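PDB 4I17: exported protein from Bacteroides fragilis, which is of unknown function but is built from helical TPR repeats, a fold that commonly serves as a scaffold for protein-protein binding. Local coordinates for residues N74-Y86 / T98-I112. Numbering follows the deposited sequence.
Sequences NLANAYIGKSAAY and TLTEGIKAVPGNATI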
loop_
_atom_site.group_PDB
_atom_site.type_symbol
_atom_site.label_atom_id
_atom_site.label_comp_id
_atom_site.label_asym_id
_atom_site.label_seq_id
_atom_site.Cartn_x
_atom_site.Cartn_y
_atom_site.Cartn_z
ATOM N N ASN A 74 -20.529 2.298 3.552
ATOM C CA ASN A 74 -19.483 3.128 2.926
ATOM C C ASN A 74 -18.099 2.500 3.147
ATOM O O ASN A 74 -17.173 3.156 3.631
ATOM C CB ASN A 74 -19.556 4.508 3.629
ATOM C CG ASN A 74 -18.977 5.673 2.893
ATOM O OD1 ASN A 74 -18.627 5.577 1.728
ATOM N ND2 ASN A 74 -18.848 6.804 3.584
ATOM N N LEU A 75 -18.004 1.200 2.877
ATOM C CA LEU A 75 -16.852 0.388 3.238
ATOM C C LEU A 75 -15.521 0.861 2.743
ATOM O O LEU A 75 -14.596 0.870 3.542
ATOM C CB LEU A 75 -17.053 -1.059 2.826
ATOM C CG LEU A 75 -17.996 -1.812 3.731
ATOM C CD1 LEU A 75 -18.221 -3.217 3.206
ATOM C CD2 LEU A 75 -17.456 -1.867 5.160
ATOM N N ALA A 76 -15.386 1.239 1.476
ATOM C CA ALA A 76 -14.064 1.692 1.023
ATOM C C ALA A 76 -13.626 2.945 1.785
ATOM O O ALA A 76 -12.489 3.014 2.256
ATOM C CB ALA A 76 -14.075 1.966 -0.468
ATOM N N ASN A 77 -14.530 3.897 1.955
ATOM C CA ASN A 77 -14.205 5.117 2.692
ATOM C C ASN A 77 -13.939 4.843 4.168
ATOM O O ASN A 77 -13.067 5.495 4.746
ATOM C CB ASN A 77 -15.329 6.130 2.538
ATOM C CG ASN A 77 -15.302 6.764 1.170
ATOM O OD1 ASN A 77 -14.242 6.999 0.592
ATOM N ND2 ASN A 77 -16.464 6.973 0.594
ATOM N N ALA A 78 -14.687 3.899 4.786
ATOM C CA ALA A 78 -14.508 3.562 6.210
ATOM C C ALA A 78 -13.151 2.868 6.433
ATOM O O ALA A 78 -12.465 3.187 7.401
ATOM C CB ALA A 78 -15.646 2.672 6.698
ATOM N N TYR A 79 -12.740 1.949 5.534
ATOM C CA TYR A 79 -11.401 1.328 5.662
ATOM C C TYR A 79 -10.294 2.353 5.436
ATOM O O TYR A 79 -9.290 2.293 6.130
ATOM C CB TYR A 79 -11.205 0.178 4.667
ATOM C CG TYR A 79 -11.793 -1.122 5.163
ATOM C CD1 TYR A 79 -11.182 -1.843 6.190
ATOM C CD2 TYR A 79 -12.972 -1.622 4.628
ATOM C CE1 TYR A 79 -11.729 -3.039 6.659
ATOM C CE2 TYR A 79 -13.514 -2.832 5.068
ATOM C CZ TYR A 79 -12.890 -3.532 6.088
ATOM O OH TYR A 79 -13.422 -4.716 6.522
ATOM N N ILE A 80 -10.465 3.277 4.466
ATOM C CA ILE A 80 -9.459 4.307 4.162
ATOM C C ILE A 80 -9.326 5.219 5.367
ATOM O O ILE A 80 -8.208 5.528 5.782
ATOM C CB ILE A 80 -9.792 5.080 2.863
ATOM C CG1 ILE A 80 -9.614 4.177 1.634
ATOM C CG2 ILE A 80 -8.958 6.390 2.731
ATOM C CD1 ILE A 80 -10.366 4.686 0.385
ATOM N N GLY A 81 -10.469 5.586 5.952
ATOM C CA GLY A 81 -10.500 6.418 7.148
ATOM C C GLY A 81 -9.794 5.773 8.324
ATOM O O GLY A 81 -9.025 6.431 9.016
ATOM N N LYS A 82 -10.073 4.497 8.571
ATOM C CA LYS A 82 -9.446 3.761 9.660
ATOM C C LYS A 82 -7.938 3.672 9.419
ATOM O O LYS A 82 -7.165 3.917 10.350
ATOM C CB LYS A 82 -10.053 2.360 9.789
ATOM C CG LYS A 82 -9.606 1.668 11.059
ATOM C CD LYS A 82 -10.311 0.342 11.226
ATOM C CE LYS A 82 -9.772 -0.384 12.421
ATOM N NZ LYS A 82 -10.231 -1.793 12.426
ATOM N N SER A 83 -7.524 3.347 8.170
ATOM C CA SER A 83 -6.094 3.263 7.833
ATOM C C SER A 83 -5.421 4.615 8.066
ATOM O O SER A 83 -4.343 4.666 8.659
ATOM C CB SER A 83 -5.896 2.809 6.386
ATOM O OG SER A 83 -6.094 3.858 5.452
ATOM N N ALA A 84 -6.069 5.725 7.618
ATOM C CA ALA A 84 -5.525 7.078 7.773
ATOM C C ALA A 84 -5.314 7.427 9.235
ATOM O O ALA A 84 -4.343 8.113 9.573
ATOM C CB ALA A 84 -6.424 8.113 7.112
ATOM N N ALA A 85 -6.232 6.985 10.108
ATOM C CA ALA A 85 -6.121 7.235 11.544
ATOM C C ALA A 85 -4.861 6.557 12.087
ATOM O O ALA A 85 -4.123 7.170 12.846
ATOM C CB ALA A 85 -7.370 6.721 12.267
ATOM N N TYR A 86 -4.569 5.320 11.630
ATOM C CA TYR A 86 -3.353 4.602 12.059
ATOM C C TYR A 86 -2.084 5.233 11.479
ATOM O O TYR A 86 -1.087 5.303 12.193
ATOM C CB TYR A 86 -3.467 3.119 11.727
ATOM C CG TYR A 86 -4.290 2.411 12.777
ATOM C CD1 TYR A 86 -3.815 2.257 14.075
ATOM C CD2 TYR A 86 -5.542 1.885 12.474
ATOM C CE1 TYR A 86 -4.557 1.590 15.042
ATOM C CE2 TYR A 86 -6.314 1.249 13.448
ATOM C CZ TYR A 86 -5.808 1.086 14.723
ATOM O OH TYR A 86 -6.528 0.402 15.670
ATOM N N THR A 98 -4.919 -2.768 7.878
ATOM C CA THR A 98 -6.270 -2.248 7.614
ATOM C C THR A 98 -6.506 -2.170 6.132
ATOM O O THR A 98 -7.560 -2.608 5.667
ATOM C CB THR A 98 -6.498 -0.879 8.286
ATOM O OG1 THR A 98 -6.214 -1.014 9.674
ATOM C CG2 THR A 98 -7.944 -0.413 8.150
ATOM N N LEU A 99 -5.540 -1.630 5.371
ATOM C CA LEU A 99 -5.728 -1.602 3.916
ATOM C C LEU A 99 -5.878 -3.014 3.355
ATOM O O LEU A 99 -6.636 -3.197 2.405
ATOM C CB LEU A 99 -4.567 -0.885 3.215
ATOM C CG LEU A 99 -4.474 0.637 3.468
ATOM C CD1 LEU A 99 -3.189 1.184 2.856
ATOM C CD2 LEU A 99 -5.675 1.376 2.848
ATOM N N THR A 100 -5.151 -4.008 3.930
ATOM C CA THR A 100 -5.200 -5.405 3.469
ATOM C C THR A 100 -6.610 -5.947 3.703
ATOM O O THR A 100 -7.173 -6.596 2.825
ATOM C CB THR A 100 -4.100 -6.244 4.132
ATOM O OG1 THR A 100 -2.828 -5.628 3.874
ATOM C CG2 THR A 100 -4.069 -7.696 3.607
ATOM N N GLU A 101 -7.185 -5.673 4.886
ATOM C CA GLU A 101 -8.559 -6.060 5.208
ATOM C C GLU A 101 -9.529 -5.380 4.233
ATOM O O GLU A 101 -10.422 -6.029 3.723
ATOM C CB GLU A 101 -8.905 -5.680 6.661
ATOM C CG GLU A 101 -8.288 -6.612 7.695
ATOM C CD GLU A 101 -8.574 -8.091 7.487
ATOM O OE1 GLU A 101 -9.767 -8.462 7.384
ATOM O OE2 GLU A 101 -7.600 -8.873 7.388
ATOM N N GLY A 102 -9.277 -4.114 3.912
ATOM C CA GLY A 102 -10.107 -3.362 2.977
ATOM C C GLY A 102 -10.087 -3.902 1.562
ATOM O O GLY A 102 -11.148 -4.000 0.953
ATOM N N ILE A 103 -8.887 -4.298 1.029
ATOM C CA ILE A 103 -8.793 -4.845 -0.342
ATOM C C ILE A 103 -9.496 -6.200 -0.422
ATOM O O ILE A 103 -9.997 -6.544 -1.482
ATOM C CB ILE A 103 -7.369 -4.942 -0.962
ATOM C CG1 ILE A 103 -6.423 -5.882 -0.198
ATOM C CG2 ILE A 103 -6.738 -3.599 -1.271
ATOM C CD1 ILE A 103 -5.987 -7.077 -0.994
ATOM N N LYS A 104 -9.529 -6.956 0.680
ATOM C CA LYS A 104 -10.224 -8.240 0.771
ATOM C C LYS A 104 -11.740 -8.021 0.816
ATOM O O LYS A 104 -12.477 -8.792 0.212
ATOM C CB LYS A 104 -9.769 -9.013 2.028
ATOM C CG LYS A 104 -8.402 -9.670 1.858
ATOM C CD LYS A 104 -7.892 -10.291 3.146
ATOM C CE LYS A 104 -6.441 -10.691 3.014
ATOM N NZ LYS A 104 -5.831 -11.017 4.333
ATOM N N ALA A 105 -12.208 -6.965 1.496
ATOM C CA ALA A 105 -13.651 -6.703 1.616
ATOM C C ALA A 105 -14.247 -6.062 0.344
ATOM O O ALA A 105 -15.377 -6.403 -0.043
ATOM C CB ALA A 105 -13.930 -5.818 2.824
ATOM N N VAL A 106 -13.532 -5.096 -0.255
ATOM C CA VAL A 106 -13.960 -4.383 -1.463
ATOM C C VAL A 106 -12.865 -4.561 -2.559
ATOM O O VAL A 106 -12.132 -3.611 -2.858
ATOM C CB VAL A 106 -14.304 -2.880 -1.209
ATOM C CG1 VAL A 106 -15.247 -2.350 -2.296
ATOM C CG2 VAL A 106 -14.929 -2.669 0.165
ATOM N N PRO A 107 -12.733 -5.762 -3.172
ATOM C CA PRO A 107 -11.713 -5.928 -4.228
ATOM C C PRO A 107 -11.986 -5.016 -5.417
ATOM O O PRO A 107 -13.143 -4.731 -5.730
ATOM C CB PRO A 107 -11.837 -7.401 -4.632
ATOM C CG PRO A 107 -12.619 -8.050 -3.550
ATOM C CD PRO A 107 -13.506 -7.006 -2.976
ATOM N N GLY A 108 -10.921 -4.536 -6.029
ATOM C CA GLY A 108 -11.002 -3.665 -7.191
ATOM C C GLY A 108 -11.465 -2.255 -6.899
ATOM O O GLY A 108 -11.998 -1.597 -7.801
ATOM N N ASN A 109 -11.331 -1.790 -5.622
ATOM C CA ASN A 109 -11.669 -0.409 -5.296
ATOM C C ASN A 109 -10.421 0.394 -5.646
ATOM O O ASN A 109 -9.362 0.113 -5.087
ATOM C CB ASN A 109 -12.120 -0.231 -3.824
ATOM C CG ASN A 109 -12.317 1.215 -3.451
ATOM O OD1 ASN A 109 -11.372 1.914 -3.052
ATOM N ND2 ASN A 109 -13.546 1.712 -3.606
ATOM N N ALA A 110 -10.523 1.334 -6.616
ATOM C CA ALA A 110 -9.385 2.125 -7.099
ATOM C C ALA A 110 -8.572 2.788 -5.974
ATOM O O ALA A 110 -7.360 2.579 -5.931
ATOM C CB ALA A 110 -9.850 3.191 -8.085
ATOM N N THR A 111 -9.210 3.562 -5.071
ATOM C CA THR A 111 -8.468 4.298 -4.042
ATOM C C THR A 111 -7.767 3.325 -3.042
ATOM O O THR A 111 -6.588 3.539 -2.778
ATOM C CB THR A 111 -9.339 5.378 -3.380
ATOM O OG1 THR A 111 -9.827 6.240 -4.428
ATOM C CG2 THR A 111 -8.548 6.239 -2.410
ATOM N N ILE A 112 -8.440 2.253 -2.552
ATOM C CA ILE A 112 -7.789 1.293 -1.632
ATOM C C ILE A 112 -6.610 0.599 -2.348
ATOM O O ILE A 112 -5.530 0.477 -1.752
ATOM C CB ILE A 112 -8.756 0.257 -1.018
ATOM C CG1 ILE A 112 -9.832 0.939 -0.160
ATOM C CG2 ILE A 112 -7.982 -0.772 -0.149
ATOM C CD1 ILE A 112 -10.917 0.000 0.275
#
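The ring of Tyr-79 lies flat against the backbone at Gly-102, and the two helices close up around this pairing. Gly-102 CA sits 3.6 Å from the centre of the Tyr-79 ring and only 14° off its normal, a CH-pi contact over one face. Gly-102 has no side chain, and the ring rests directly on its backbone. Thr-98, Glu-101 and Ala-105 complete the hole that takes this knob: Ala-105 CB is 3.8 Å from Tyr-79 CE2, while Glu-101 lays its carbonyl carbon over the rim of the same face and its CB near Tyr-79 CE1, before its side chain bends away.

One turn earlier in the same helix, Thr-98 is the reciprocal knob, seated among Tyr-79, Lys-82, Ser-83 and Tyr-86. Its CG2, anti to the backbone N (the OG1 torsion is -55°), is driven into the facing helix, 3.6 Å from Tyr-79 O, and the extended aliphatic chain of Lys-82 crosses it at about a right angle. The hydroxyl of Thr-98 turns back to Glu-94 O in its own helix.

Ile-80 carries the packing past the turn, its CG1 meeting Ile-112 CG1 at 3.7 Å and its CD1 resting on the Thr-111 methyl. Ile-112 CD1 then reaches Ala-76. Close by, Asn-109 caps the next helix, OD1 accepting from Ile-112 N at 3.0 Å, nearly straight and in the carbonyl plane.

Segments 75-86 and 98-105 run antiparallel (172°), their axes 9.0 Å apart at closest approach; they belong to helices 75-88 and 92-105, a helical hairpin as in TPR proteins. Helix 110-129, which already supplies Thr-111 and Ile-112, adds Leu-115, touching Ile-80 and Leu-99, while the preceding helix 58-70 offers Ile-69 to Tyr-79 and Asp-66 to the ammonium group of Lys-82 in a salt bridge.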